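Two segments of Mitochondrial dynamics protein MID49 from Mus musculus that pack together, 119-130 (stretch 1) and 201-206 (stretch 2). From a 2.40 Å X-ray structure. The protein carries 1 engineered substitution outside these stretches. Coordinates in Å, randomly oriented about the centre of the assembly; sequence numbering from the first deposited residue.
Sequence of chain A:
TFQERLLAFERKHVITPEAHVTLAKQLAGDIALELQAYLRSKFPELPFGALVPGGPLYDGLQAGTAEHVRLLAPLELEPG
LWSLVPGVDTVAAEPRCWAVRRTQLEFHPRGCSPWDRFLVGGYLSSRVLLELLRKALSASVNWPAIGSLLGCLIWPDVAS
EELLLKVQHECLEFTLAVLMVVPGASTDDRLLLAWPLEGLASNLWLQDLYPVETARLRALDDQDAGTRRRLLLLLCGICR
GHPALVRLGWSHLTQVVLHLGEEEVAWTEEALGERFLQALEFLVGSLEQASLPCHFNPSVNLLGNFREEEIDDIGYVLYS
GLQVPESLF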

# COMPACT_ATOMS: atom_id res chain seq x y z
N LEU A 119 13.33 0.44 21.59
CA LEU A 119 13.38 1.86 21.87
C LEU A 119 14.69 2.50 21.42
O LEU A 119 15.77 2.00 21.72
CB LEU A 119 13.17 2.12 23.37
CG LEU A 119 11.77 2.04 23.97
CD1 LEU A 119 11.91 2.33 25.45
CD2 LEU A 119 10.89 3.07 23.32
N VAL A 120 14.58 3.58 20.67
CA VAL A 120 15.67 4.53 20.47
C VAL A 120 15.29 5.82 21.18
O VAL A 120 14.30 6.44 20.81
CB VAL A 120 15.94 4.78 18.98
CG1 VAL A 120 16.99 5.88 18.82
CG2 VAL A 120 16.43 3.52 18.36
N GLY A 121 16.02 6.18 22.22
CA GLY A 121 15.57 7.19 23.16
C GLY A 121 14.24 6.84 23.80
O GLY A 121 14.10 5.79 24.42
N GLY A 122 13.25 7.70 23.62
CA GLY A 122 11.92 7.46 24.16
C GLY A 122 10.85 7.08 23.14
O GLY A 122 9.66 7.23 23.40
N TYR A 123 11.28 6.63 21.97
CA TYR A 123 10.37 6.24 20.92
C TYR A 123 10.61 4.84 20.43
O TYR A 123 11.76 4.40 20.32
CB TYR A 123 10.49 7.21 19.75
CG TYR A 123 10.08 8.61 20.11
CD1 TYR A 123 8.75 9.02 19.99
CD2 TYR A 123 11.02 9.52 20.60
CE1 TYR A 123 8.37 10.32 20.34
CE2 TYR A 123 10.65 10.83 20.95
CZ TYR A 123 9.32 11.21 20.83
OH TYR A 123 8.94 12.49 21.16
N LEU A 124 9.53 4.16 20.10
CA LEU A 124 9.60 2.86 19.48
C LEU A 124 10.06 3.00 18.03
O LEU A 124 9.37 3.60 17.20
CB LEU A 124 8.23 2.18 19.52
CG LEU A 124 8.11 0.77 18.99
CD1 LEU A 124 8.96 -0.15 19.82
CD2 LEU A 124 6.66 0.38 19.05
N SER A 125 11.23 2.44 17.73
CA SER A 125 11.89 2.69 16.45
C SER A 125 11.46 1.71 15.37
O SER A 125 11.75 0.53 15.47
CB SER A 125 13.40 2.62 16.60
OG SER A 125 14.04 2.77 15.33
N SER A 126 10.81 2.19 14.32
CA SER A 126 10.48 1.32 13.21
C SER A 126 11.77 0.74 12.60
O SER A 126 11.80 -0.44 12.25
CB SER A 126 9.63 2.07 12.17
OG SER A 126 10.37 3.08 11.54
N ARG A 127 12.83 1.55 12.52
CA ARG A 127 14.09 1.12 11.92
C ARG A 127 14.69 -0.08 12.62
O ARG A 127 15.18 -0.99 11.96
CB ARG A 127 15.13 2.25 11.92
CG ARG A 127 16.56 1.77 11.63
CD ARG A 127 17.56 2.92 11.64
NE ARG A 127 17.59 3.62 12.93
CZ ARG A 127 18.28 3.21 13.99
NH1 ARG A 127 19.02 2.10 13.94
NH2 ARG A 127 18.23 3.92 15.12
N VAL A 128 14.69 -0.07 13.95
CA VAL A 128 15.23 -1.19 14.71
C VAL A 128 14.34 -2.42 14.56
O VAL A 128 14.83 -3.55 14.38
CB VAL A 128 15.41 -0.80 16.20
CG1 VAL A 128 15.91 -2.00 17.02
CG2 VAL A 128 16.39 0.37 16.32
N LEU A 129 13.03 -2.20 14.57
CA LEU A 129 12.09 -3.27 14.28
C LEU A 129 12.34 -3.86 12.89
O LEU A 129 12.35 -5.07 12.74
CB LEU A 129 10.67 -2.73 14.37
CG LEU A 129 10.26 -2.85 15.83
CD1 LEU A 129 9.18 -1.84 16.19
CD2 LEU A 129 9.81 -4.31 16.08
N LEU A 130 12.58 -2.99 11.92
CA LEU A 130 12.89 -3.39 10.56
C LEU A 130 14.15 -4.26 10.50
O LEU A 130 14.13 -5.30 9.84
CB LEU A 130 13.06 -2.17 9.67
CG LEU A 130 11.78 -1.62 9.06
CD1 LEU A 130 12.10 -0.39 8.25
CD2 LEU A 130 11.09 -2.67 8.20
N ALA A 201 14.13 10.26 8.95
CA ALA A 201 13.61 9.71 10.21
C ALA A 201 13.11 8.26 10.18
O ALA A 201 11.91 8.01 10.12
CB ALA A 201 12.52 10.59 10.70
N SER A 202 14.04 7.32 10.30
CA SER A 202 13.74 5.90 10.21
C SER A 202 13.27 5.38 11.54
O SER A 202 12.71 4.29 11.64
CB SER A 202 14.96 5.10 9.71
OG SER A 202 14.96 4.94 8.30
N ASN A 203 13.45 6.18 12.58
CA ASN A 203 12.77 5.88 13.82
C ASN A 203 11.25 6.09 13.66
O ASN A 203 10.45 5.39 14.27
CB ASN A 203 13.33 6.74 14.96
CG ASN A 203 14.80 6.43 15.25
OD1 ASN A 203 15.24 5.28 15.17
ND2 ASN A 203 15.58 7.48 15.54
N LEU A 204 10.85 7.01 12.79
CA LEU A 204 9.43 7.26 12.57
C LEU A 204 8.74 6.15 11.76
O LEU A 204 9.37 5.47 10.95
CB LEU A 204 9.22 8.61 11.87
CG LEU A 204 9.76 9.80 12.67
CD1 LEU A 204 9.52 11.09 11.93
CD2 LEU A 204 9.14 9.88 14.05
N TRP A 205 7.44 6.00 12.01
CA TRP A 205 6.56 5.07 11.30
C TRP A 205 5.93 5.77 10.09
O TRP A 205 5.81 6.99 10.08
CB TRP A 205 5.47 4.55 12.25
CG TRP A 205 6.06 3.73 13.32
CD1 TRP A 205 6.93 4.15 14.29
CD2 TRP A 205 5.89 2.33 13.51
NE1 TRP A 205 7.31 3.09 15.07
CE2 TRP A 205 6.68 1.96 14.62
CE3 TRP A 205 5.14 1.35 12.85
CZ2 TRP A 205 6.74 0.66 15.08
CZ3 TRP A 205 5.19 0.07 13.31
CH2 TRP A 205 5.99 -0.27 14.42
N LEU A 206 5.53 5.00 9.08
CA LEU A 206 4.91 5.58 7.92
C LEU A 206 3.37 5.46 8.02
O LEU A 206 2.81 4.41 8.35
CB LEU A 206 5.44 4.90 6.67
CG LEU A 206 5.03 5.45 5.31
CD1 LEU A 206 5.82 6.73 5.07
CD2 LEU A 206 5.31 4.44 4.26

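Stretch 2, a loop that runs into a strand, packs against the start of the helix of stretch 1, where the first amide groups of the helix lack acceptors from a preceding turn. A201 makes no contact with stretch 1, but A201 O accepts from L204 N (3.0 Å), a bond that spans the loop from A201 to L204. S202 O faces the helix start: R127 N donates to it in a weak bond of 2.9 Å, bent to 124°, and S126 OG lies 2.6 Å from the same oxygen. The CB atoms of S202 and R127 meet at 3.6 Å.

N203 bonds through both backbone and side chain. Its carbonyl O receives S126 N at 3.2 Å in a nearly linear bond, while its OD1 accepts from S125 OG (2.8 Å) and from R127 NH2 (3.3 Å). S125 OG also accepts from V128 N (3.2 Å), so the N-cap serine links the helix to the loop.

The CA-to-CB bond of L204 points away from stretch 1, but L204 O lies 2.7 Å from S126 OG; which carbonyl takes that hydroxyl proton, this one or S202 O, is open. W205 closes the contact. Its NE1 donates to L124 O (3.0 Å, 167°), S126 CB sits over the face of its five-membered ring, and CZ2 packs against L124 CD2 (4.0 Å) and L129 CD1 (3.7 Å).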